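Local coordinates for 11S globulin seed storage protein (Amaranthus hypochondriacus, PDB 3QAC) that probably serves as a nutrient reservoir in the seed, a hexameric globulin when mature, each subunit made of an acidic and a basic chain from one precursor, at residues V50-R55 and V161-T166; I76-G81 and D155-A160; G84-G89 and G145-A150. All coordinates share one frame; numbering follows the deposited sequence.

Contact 1: V50-R55 and V161-T166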
loop_
_atom_site.group_PDB
_atom_site.type_symbol
_atom_site.label_atom_id
_atom_site.label_comp_id
_atom_site.label_asym_id
_atom_site.label_seq_id
_atom_site.Cartn_x
_atom_site.Cartn_y
_atom_site.Cartn_z
ATOM N N VAL A 50 -11.186 -9.686 3.800
ATOM C CA VAL A 50 -11.546 -9.516 5.191
ATOM C C VAL A 50 -12.075 -10.808 5.735
ATOM O O VAL A 50 -12.334 -11.759 4.994
ATOM C CB VAL A 50 -12.609 -8.431 5.373
ATOM C CG1 VAL A 50 -12.110 -7.089 4.797
ATOM C CG2 VAL A 50 -13.910 -8.852 4.725
ATOM N N SER A 51 -12.191 -10.849 7.046
ATOM C CA SER A 51 -12.877 -11.931 7.713
ATOM C C SER A 51 -13.849 -11.272 8.670
ATOM O O SER A 51 -13.680 -10.121 9.066
ATOM C CB SER A 51 -11.902 -12.825 8.463
ATOM O OG SER A 51 -11.036 -13.516 7.564
ATOM N N VAL A 52 -14.896 -11.987 9.013
ATOM C CA VAL A 52 -15.854 -11.464 9.947
ATOM C C VAL A 52 -16.074 -12.503 11.029
ATOM O O VAL A 52 -16.198 -13.715 10.748
ATOM C CB VAL A 52 -17.187 -11.085 9.241
ATOM C CG1 VAL A 52 -18.209 -10.588 10.236
ATOM C CG2 VAL A 52 -16.939 -10.029 8.174
ATOM N N ILE A 53 -16.064 -12.031 12.268
ATOM C CA ILE A 53 -16.515 -12.824 13.393
ATOM C C ILE A 53 -17.567 -12.086 14.212
ATOM O O ILE A 53 -17.710 -10.857 14.138
ATOM C CB ILE A 53 -15.373 -13.216 14.315
ATOM C CG1 ILE A 53 -14.712 -11.975 14.902
ATOM C CG2 ILE A 53 -14.367 -14.082 13.571
ATOM C CD1 ILE A 53 -13.811 -12.299 16.096
ATOM N N ARG A 54 -18.320 -12.853 14.984
ATOM C CA ARG A 54 -19.259 -12.282 15.915
ATOM C C ARG A 54 -19.032 -12.998 17.226
ATOM O O ARG A 54 -19.014 -14.224 17.268
ATOM C CB ARG A 54 -20.691 -12.447 15.416
ATOM C CG ARG A 54 -21.746 -12.134 16.462
ATOM C CD ARG A 54 -23.148 -12.230 15.882
ATOM N NE ARG A 54 -23.463 -13.582 15.428
ATOM C CZ ARG A 54 -24.205 -13.855 14.360
ATOM N NH1 ARG A 54 -24.437 -15.112 14.009
ATOM N NH2 ARG A 54 -24.705 -12.867 13.633
ATOM N N ARG A 55 -18.788 -12.240 18.283
ATOM C CA ARG A 55 -18.571 -12.845 19.584
ATOM C C ARG A 55 -19.737 -12.483 20.449
ATOM O O ARG A 55 -20.171 -11.323 20.484
ATOM C CB ARG A 55 -17.287 -12.362 20.248
ATOM C CG ARG A 55 -16.022 -12.584 19.434
ATOM C CD ARG A 55 -14.791 -12.230 20.261
ATOM N NE ARG A 55 -13.557 -12.318 19.489
ATOM C CZ ARG A 55 -12.917 -13.456 19.213
ATOM N NH1 ARG A 55 -13.407 -14.628 19.617
ATOM N NH2 ARG A 55 -11.796 -13.428 18.507
ATOM N N VAL A 161 -19.777 -7.436 16.477
ATOM C CA VAL A 161 -19.570 -7.899 15.134
ATOM C C VAL A 161 -18.271 -7.266 14.686
ATOM O O VAL A 161 -18.095 -6.043 14.692
ATOM C CB VAL A 161 -20.745 -7.536 14.214
ATOM C CG1 VAL A 161 -20.471 -7.986 12.809
ATOM C CG2 VAL A 161 -22.027 -8.177 14.737
ATOM N N ILE A 162 -17.343 -8.133 14.335
ATOM C CA ILE A 162 -15.975 -7.737 14.131
ATOM C C ILE A 162 -15.547 -7.940 12.691
ATOM O O ILE A 162 -15.530 -9.064 12.190
ATOM C CB ILE A 162 -15.090 -8.537 15.076
ATOM C CG1 ILE A 162 -15.561 -8.301 16.518
ATOM C CG2 ILE A 162 -13.624 -8.188 14.876
ATOM C CD1 ILE A 162 -14.836 -9.106 17.567
ATOM N N LEU A 163 -15.236 -6.850 12.006
ATOM C CA LEU A 163 -14.545 -6.965 10.736
ATOM C C LEU A 163 -13.044 -7.009 10.984
ATOM O O LEU A 163 -12.483 -6.142 11.685
ATOM C CB LEU A 163 -14.880 -5.808 9.805
ATOM C CG LEU A 163 -14.068 -5.927 8.515
ATOM C CD1 LEU A 163 -14.924 -6.501 7.410
ATOM C CD2 LEU A 163 -13.504 -4.584 8.104
ATOM N N ILE A 164 -12.402 -8.026 10.414
ATOM C CA ILE A 164 -10.956 -8.187 10.512
ATOM C C ILE A 164 -10.349 -7.980 9.143
ATOM O O ILE A 164 -10.559 -8.784 8.234
ATOM C CB ILE A 164 -10.554 -9.571 11.013
ATOM C CG1 ILE A 164 -11.377 -9.957 12.246
ATOM C CG2 ILE A 164 -9.061 -9.610 11.307
ATOM C CD1 ILE A 164 -11.073 -11.333 12.749
ATOM N N ASP A 165 -9.591 -6.899 8.992
ATOM C CA ASP A 165 -9.180 -6.470 7.671
ATOM C C ASP A 165 -7.820 -7.045 7.324
ATOM O O ASP A 165 -6.801 -6.347 7.375
ATOM C CB ASP A 165 -9.165 -4.949 7.594
ATOM C CG ASP A 165 -8.680 -4.457 6.268
ATOM O OD1 ASP A 165 -8.797 -5.249 5.309
ATOM O OD2 ASP A 165 -8.182 -3.302 6.185
ATOM N N THR A 166 -7.821 -8.326 6.963
ATOM C CA THR A 166 -6.601 -9.083 6.765
ATOM C C THR A 166 -5.803 -8.501 5.619
ATOM O O THR A 166 -4.589 -8.609 5.600
ATOM C CB THR A 166 -6.926 -10.549 6.473
ATOM O OG1 THR A 166 -7.998 -10.599 5.535
ATOM C CG2 THR A 166 -7.392 -11.242 7.723
HETATM O O HOH W 1 -9.240 -12.898 5.727
#
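Ile53 and Ile162 meet at a slant across two antiparallel strands: CG1 of Ile53 sits 3.5 Å from CB of Ile162, tighter than usual van der Waals contact. The Ile53 first torsion (chi1 61°) puts CG1 between the backbone N and the carbonyl carbon and swings the chain toward the partner strand, so that its CD1 comes within 3.7 Å of Ile162 CD1. Arg55, extended from CG to NE, runs past the same Ile162 methyl, while Ile53 CD1 lies above one face of the Arg55 guanidinium, toward its rim; the charge is met by Glu190. On the other side of the sheet, Leu163 reaches across with CG anti to its backbone N (chi1 177°), and its CD1 lies 3.6 Å from Val50 CB and 4.1 Å from Val52 CG2. Beta-branched valine and isoleucine suit extended strands, and leucine adds reach across to Val50.

Beneath the side chains, reciprocal backbone hydrogen bonds join Ser51 with Ile164 and Ile53 with Ile162. Where the ladder ends, a water bridges Ser51 OG and Thr166 OG1, 2.6 Å from each; the buried Ser51 hydroxyl also bonds Ser40 OG. Asp165 turns the chain there as the centre of an inverse gamma turn.

Farther out, Ile347 of strand 346-351 covers Val50, Val52 and Leu163. On the isoleucine side, Ile164 touches Arg180 and Arg55 touches Tyr182, both in strand 180-182. That second face fits the antiparallel beta-barrel of a cupin; the first, packed on the second cupin region, fits the two-cupin build of 11S globulins.

Contact 2: I76-G81 and D155-A160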
loop_
_atom_site.group_PDB
_atom_site.type_symbol
_atom_site.label_atom_id
_atom_site.label_comp_id
_atom_site.label_asym_id
_atom_site.label_seq_id
_atom_site.Cartn_x
_atom_site.Cartn_y
_atom_site.Cartn_z
ATOM N N ILE A 76 -20.617 -2.971 18.411
ATOM C CA ILE A 76 -21.276 -3.566 19.559
ATOM C C ILE A 76 -22.744 -3.648 19.202
ATOM O O ILE A 76 -23.455 -2.642 19.216
ATOM C CB ILE A 76 -21.083 -2.712 20.821
ATOM C CG1 ILE A 76 -19.593 -2.602 21.161
ATOM C CG2 ILE A 76 -21.856 -3.279 21.980
ATOM C CD1 ILE A 76 -18.837 -3.922 21.123
ATOM N N GLU A 77 -23.189 -4.846 18.846
ATOM C CA GLU A 77 -24.535 -5.026 18.347
ATOM C C GLU A 77 -25.494 -4.963 19.512
ATOM O O GLU A 77 -26.625 -4.488 19.389
ATOM C CB GLU A 77 -24.668 -6.393 17.673
ATOM C CG GLU A 77 -26.021 -6.611 17.046
ATOM C CD GLU A 77 -26.293 -8.061 16.707
ATOM O OE1 GLU A 77 -27.233 -8.635 17.304
ATOM O OE2 GLU A 77 -25.573 -8.622 15.854
ATOM N N GLN A 78 -25.024 -5.452 20.650
ATOM C CA GLN A 78 -25.894 -5.638 21.790
ATOM C C GLN A 78 -25.091 -5.579 23.057
ATOM O O GLN A 78 -23.953 -6.033 23.103
ATOM C CB GLN A 78 -26.560 -7.009 21.697
ATOM C CG GLN A 78 -27.722 -7.222 22.667
ATOM C CD GLN A 78 -28.338 -8.614 22.537
ATOM O OE1 GLN A 78 -27.786 -9.591 23.045
ATOM N NE2 GLN A 78 -29.481 -8.708 21.855
ATOM N N GLY A 79 -25.699 -5.027 24.094
ATOM C CA GLY A 79 -25.117 -5.056 25.415
ATOM C C GLY A 79 -24.183 -3.901 25.704
ATOM O O GLY A 79 -24.041 -2.951 24.928
ATOM N N ASN A 80 -23.559 -3.989 26.864
ATOM C CA ASN A 80 -22.489 -3.095 27.227
ATOM C C ASN A 80 -21.469 -3.868 28.041
ATOM O O ASN A 80 -21.712 -4.999 28.475
ATOM C CB ASN A 80 -23.007 -1.882 28.003
ATOM C CG ASN A 80 -24.282 -2.178 28.767
ATOM O OD1 ASN A 80 -24.273 -2.903 29.770
ATOM N ND2 ASN A 80 -25.396 -1.613 28.294
ATOM N N GLY A 81 -20.315 -3.250 28.228
ATOM C CA GLY A 81 -19.217 -3.877 28.921
ATOM C C GLY A 81 -18.049 -2.931 28.844
ATOM O O GLY A 81 -18.210 -1.726 28.597
ATOM N N ASP A 155 -25.994 -6.927 31.818
ATOM C CA ASP A 155 -26.960 -7.967 32.161
ATOM C C ASP A 155 -27.389 -8.815 30.968
ATOM O O ASP A 155 -27.745 -9.983 31.125
ATOM C CB ASP A 155 -28.187 -7.362 32.874
ATOM C CG ASP A 155 -28.445 -5.901 32.490
ATOM O OD1 ASP A 155 -28.760 -5.098 33.400
ATOM O OD2 ASP A 155 -28.341 -5.550 31.292
ATOM N N GLN A 156 -27.362 -8.228 29.779
ATOM C CA GLN A 156 -27.669 -8.975 28.562
ATOM C C GLN A 156 -26.377 -9.441 27.897
ATOM O O GLN A 156 -25.302 -8.944 28.215
ATOM C CB GLN A 156 -28.483 -8.115 27.597
ATOM C CG GLN A 156 -27.762 -6.864 27.145
ATOM C CD GLN A 156 -28.719 -5.785 26.692
ATOM O OE1 GLN A 156 -28.614 -4.622 27.104
ATOM N NE2 GLN A 156 -29.673 -6.165 25.847
ATOM N N PRO A 157 -26.468 -10.408 26.980
ATOM C CA PRO A 157 -25.213 -10.839 26.363
ATOM C C PRO A 157 -24.570 -9.712 25.559
ATOM O O PRO A 157 -25.257 -8.964 24.869
ATOM C CB PRO A 157 -25.645 -11.996 25.447
ATOM C CG PRO A 157 -26.948 -12.474 26.008
ATOM C CD PRO A 157 -27.614 -11.224 26.542
ATOM N N LEU A 158 -23.253 -9.589 25.667
ATOM C CA LEU A 158 -22.520 -8.552 24.963
ATOM C C LEU A 158 -22.149 -9.088 23.597
ATOM O O LEU A 158 -21.474 -10.106 23.492
ATOM C CB LEU A 158 -21.260 -8.177 25.745
ATOM C CG LEU A 158 -20.314 -7.220 25.024
ATOM C CD1 LEU A 158 -21.045 -5.950 24.636
ATOM C CD2 LEU A 158 -19.084 -6.924 25.888
ATOM N N VAL A 159 -22.595 -8.413 22.547
ATOM C CA VAL A 159 -22.395 -8.939 21.200
ATOM C C VAL A 159 -21.690 -7.952 20.267
ATOM O O VAL A 159 -22.156 -6.827 20.028
ATOM C CB VAL A 159 -23.710 -9.459 20.576
ATOM C CG1 VAL A 159 -23.462 -10.008 19.172
ATOM C CG2 VAL A 159 -24.325 -10.530 21.462
ATOM N N ALA A 160 -20.547 -8.393 19.753
ATOM C CA ALA A 160 -19.733 -7.571 18.883
ATOM C C ALA A 160 -19.570 -8.235 17.510
ATOM O O ALA A 160 -19.304 -9.442 17.385
ATOM C CB ALA A 160 -18.389 -7.315 19.533
HETATM O O HOH W 2 -24.162 -6.756 28.378
#
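Glu77 and Gln78 both direct their N-H groups to the carbonyl oxygen of Val159, forming a classic beta bulge at the end of a strand pair in the first cupin barrel. Among the backbone bonds, Gln78 N reaches Val159 O at 3.2 Å, in the carbonyl plane and on a lone pair. Glu77 N lies only 2.5 Å from that same oxygen, so short that the exact length is doubtful. In return, Val159 N gives a nearly straight bond (173°) to Gln78 O at 2.8 Å.

Apolar contacts fill the side of the sheet that carries Ile76. Its CD1 meets the methyl CB of Ala160 at 3.8 Å, the small alanine leaving room for the isoleucine tip, while its CG2 meets Leu158 CD1 at 3.9 Å. On the opposite face, shared with Gln78, Val159 lies alongside Glu77, whose CG is anti to the backbone N (chi1 -176°) and whose extended chain carries the carboxylate out to Tyr349 OH.

A water accepts from Asn80 N and lies close to Gln156 O, too close to trust in detail; Asn152 ND2 also bonds that oxygen.

Steric demands select the residue after the bulge. Gly79 has a positive phi (88°) that would jam a side chain against the preceding carbonyl. Gln156 CG packs 3.6 Å from Gly79 CA, and a CB on Gly79 would fall 2.8 Å from Pro157 O, a clash.

Contact 3: G84-G89 and G145-A150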
loop_
_atom_site.group_PDB
_atom_site.type_symbol
_atom_site.label_atom_id
_atom_site.label_comp_id
_atom_site.label_asym_id
_atom_site.label_seq_id
_atom_site.Cartn_x
_atom_site.Cartn_y
_atom_site.Cartn_z
ATOM N N GLY A 84 -10.365 -3.388 27.740
ATOM C CA GLY A 84 -9.057 -2.856 28.040
ATOM C C GLY A 84 -8.122 -3.012 26.851
ATOM O O GLY A 84 -7.900 -4.113 26.356
ATOM N N MET A 85 -7.565 -1.898 26.397
ATOM C CA MET A 85 -6.545 -1.913 25.364
ATOM C C MET A 85 -5.165 -1.686 25.977
ATOM O O MET A 85 -4.958 -0.717 26.701
ATOM C CB MET A 85 -6.852 -0.815 24.370
ATOM C CG MET A 85 -7.006 -1.273 22.969
ATOM S SD MET A 85 -8.067 -0.060 22.202
ATOM C CE MET A 85 -9.526 -0.409 23.157
ATOM N N MET A 86 -4.224 -2.582 25.708
ATOM C CA MET A 86 -2.882 -2.422 26.251
ATOM C C MET A 86 -1.975 -1.865 25.185
ATOM O O MET A 86 -1.189 -2.594 24.578
ATOM C CB MET A 86 -2.310 -3.743 26.773
ATOM C CG MET A 86 -3.077 -4.331 27.955
ATOM S SD MET A 86 -4.345 -5.472 27.397
ATOM C CE MET A 86 -3.365 -6.950 27.115
ATOM N N ILE A 87 -2.096 -0.572 24.938
ATOM C CA ILE A 87 -1.283 0.050 23.918
ATOM C C ILE A 87 0.084 0.347 24.491
ATOM O O ILE A 87 0.202 0.978 25.539
ATOM C CB ILE A 87 -1.922 1.319 23.401
ATOM C CG1 ILE A 87 -3.325 1.015 22.858
ATOM C CG2 ILE A 87 -1.045 1.939 22.343
ATOM C CD1 ILE A 87 -4.237 2.246 22.722
ATOM N N PRO A 88 1.131 -0.121 23.807
ATOM C CA PRO A 88 2.517 0.064 24.246
ATOM C C PRO A 88 2.860 1.537 24.396
ATOM O O PRO A 88 2.779 2.282 23.418
ATOM C CB PRO A 88 3.331 -0.536 23.091
ATOM C CG PRO A 88 2.415 -1.488 22.456
ATOM C CD PRO A 88 1.057 -0.859 22.540
ATOM N N GLY A 89 3.218 1.944 25.611
ATOM C CA GLY A 89 3.715 3.287 25.846
ATOM C C GLY A 89 2.739 4.191 26.566
ATOM O O GLY A 89 3.106 5.276 27.021
ATOM N N GLY A 145 -2.265 -5.445 15.875
ATOM C CA GLY A 145 -1.297 -5.867 16.863
ATOM C C GLY A 145 -1.615 -5.462 18.293
ATOM O O GLY A 145 -0.992 -5.957 19.228
ATOM N N VAL A 146 -2.568 -4.550 18.474
ATOM C CA VAL A 146 -2.909 -4.101 19.821
ATOM C C VAL A 146 -3.628 -5.186 20.642
ATOM O O VAL A 146 -4.716 -5.673 20.288
ATOM C CB VAL A 146 -3.731 -2.780 19.818
ATOM C CG1 VAL A 146 -4.218 -2.458 21.207
ATOM C CG2 VAL A 146 -2.899 -1.625 19.276
ATOM N N SER A 147 -3.001 -5.561 21.740
ATOM C CA SER A 147 -3.553 -6.572 22.612
ATOM C C SER A 147 -4.756 -5.991 23.346
ATOM O O SER A 147 -4.782 -4.804 23.697
ATOM C CB SER A 147 -2.493 -7.009 23.609
ATOM O OG SER A 147 -2.059 -5.883 24.354
ATOM N N HIS A 148 -5.764 -6.814 23.582
ATOM C CA HIS A 148 -6.962 -6.303 24.213
ATOM C C HIS A 148 -7.820 -7.420 24.751
ATOM O O HIS A 148 -7.790 -8.552 24.253
ATOM C CB HIS A 148 -7.772 -5.483 23.214
ATOM C CG HIS A 148 -8.203 -6.265 22.019
ATOM N ND1 HIS A 148 -7.382 -6.468 20.933
ATOM C CD2 HIS A 148 -9.356 -6.923 21.749
ATOM C CE1 HIS A 148 -8.012 -7.220 20.045
ATOM N NE2 HIS A 148 -9.215 -7.500 20.512
ATOM N N TRP A 149 -8.585 -7.089 25.779
ATOM C CA TRP A 149 -9.529 -8.019 26.360
ATOM C C TRP A 149 -10.844 -7.281 26.505
ATOM O O TRP A 149 -10.888 -6.051 26.473
ATOM C CB TRP A 149 -9.029 -8.505 27.715
ATOM C CG TRP A 149 -8.673 -7.382 28.616
ATOM C CD1 TRP A 149 -7.454 -6.792 28.744
ATOM C CD2 TRP A 149 -9.547 -6.700 29.517
ATOM N NE1 TRP A 149 -7.509 -5.792 29.674
ATOM C CE2 TRP A 149 -8.785 -5.709 30.165
ATOM C CE3 TRP A 149 -10.900 -6.835 29.845
ATOM C CZ2 TRP A 149 -9.327 -4.846 31.111
ATOM C CZ3 TRP A 149 -11.442 -5.970 30.797
ATOM C CH2 TRP A 149 -10.652 -4.990 31.416
ATOM N N ALA A 150 -11.925 -8.029 26.631
ATOM C CA ALA A 150 -13.226 -7.417 26.846
ATOM C C ALA A 150 -13.945 -8.155 27.959
ATOM O O ALA A 150 -13.686 -9.340 28.218
ATOM C CB ALA A 150 -14.040 -7.440 25.578
HETATM O O HOH W 3 -0.416 -4.056 22.377
#
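The indole of Trp149 carries Gly84 on one face, with the backbone N over the ring centre and CA in CH-pi contact 3.9 Å from the centroid of the five-membered ring. At its edge lies Met86 SD, 3.6 Å from CD1, a Met-aromatic contact. The ring reaches this place because CG stands between the backbone N and the carbonyl carbon (chi1 52°), folding the indole over the neighbouring strand. Only glycine fits beneath it, since a CB on Gly84 would lie 2.4 Å from Trp149 CE2. An alanine in place of Trp149 would probably uncover Gly84 and leave the Met86 sulfur without its aromatic neighbour, opening a gap.

The His148 imidazole is held from its edge: ND1 donates to Val146 O at 2.9 Å, with the oxygen in the ring plane. Val146 CG1 packs 3.5 Å from Met85 CG and also touches Ile87.

Backbone bonds run both ways between Gly84 and Trp149, and from Met86 N to Ser147 O. A water donates to Met86 O and accepts from Ser147 N. Ser147 OG bonds Gln409 of the second subunit, and Leu421 of that subunit packs on Trp149. The indole thus replaces a side chain over Gly84, while the Ser147 hydroxyl ties this mostly apolar patch to the second subunit.

Overall arrangement
From the N terminus, the chain lays down 50-55, 76-81 and 84-89 in turn, then returns through 145-150, 155-160 and 161-166 to meet them in reverse order. The three closures are therefore concentric: contact 3 closes the innermost loop, contact 2 encloses it, and contact 1 encloses both. Contacts 1 and 2 share strand 158-164, which lies between strands 51-57 and 72-78, and Arg55 N approaches Ala160 O where they join. Contact 3 belongs to the other sheet, about 20 Å from contact 2 between centres. Its strand 80-86 begins within the first segment of contact 2, and strand 147-151 leads on to the second, linking the two sheets of the N-terminal cupin barrel.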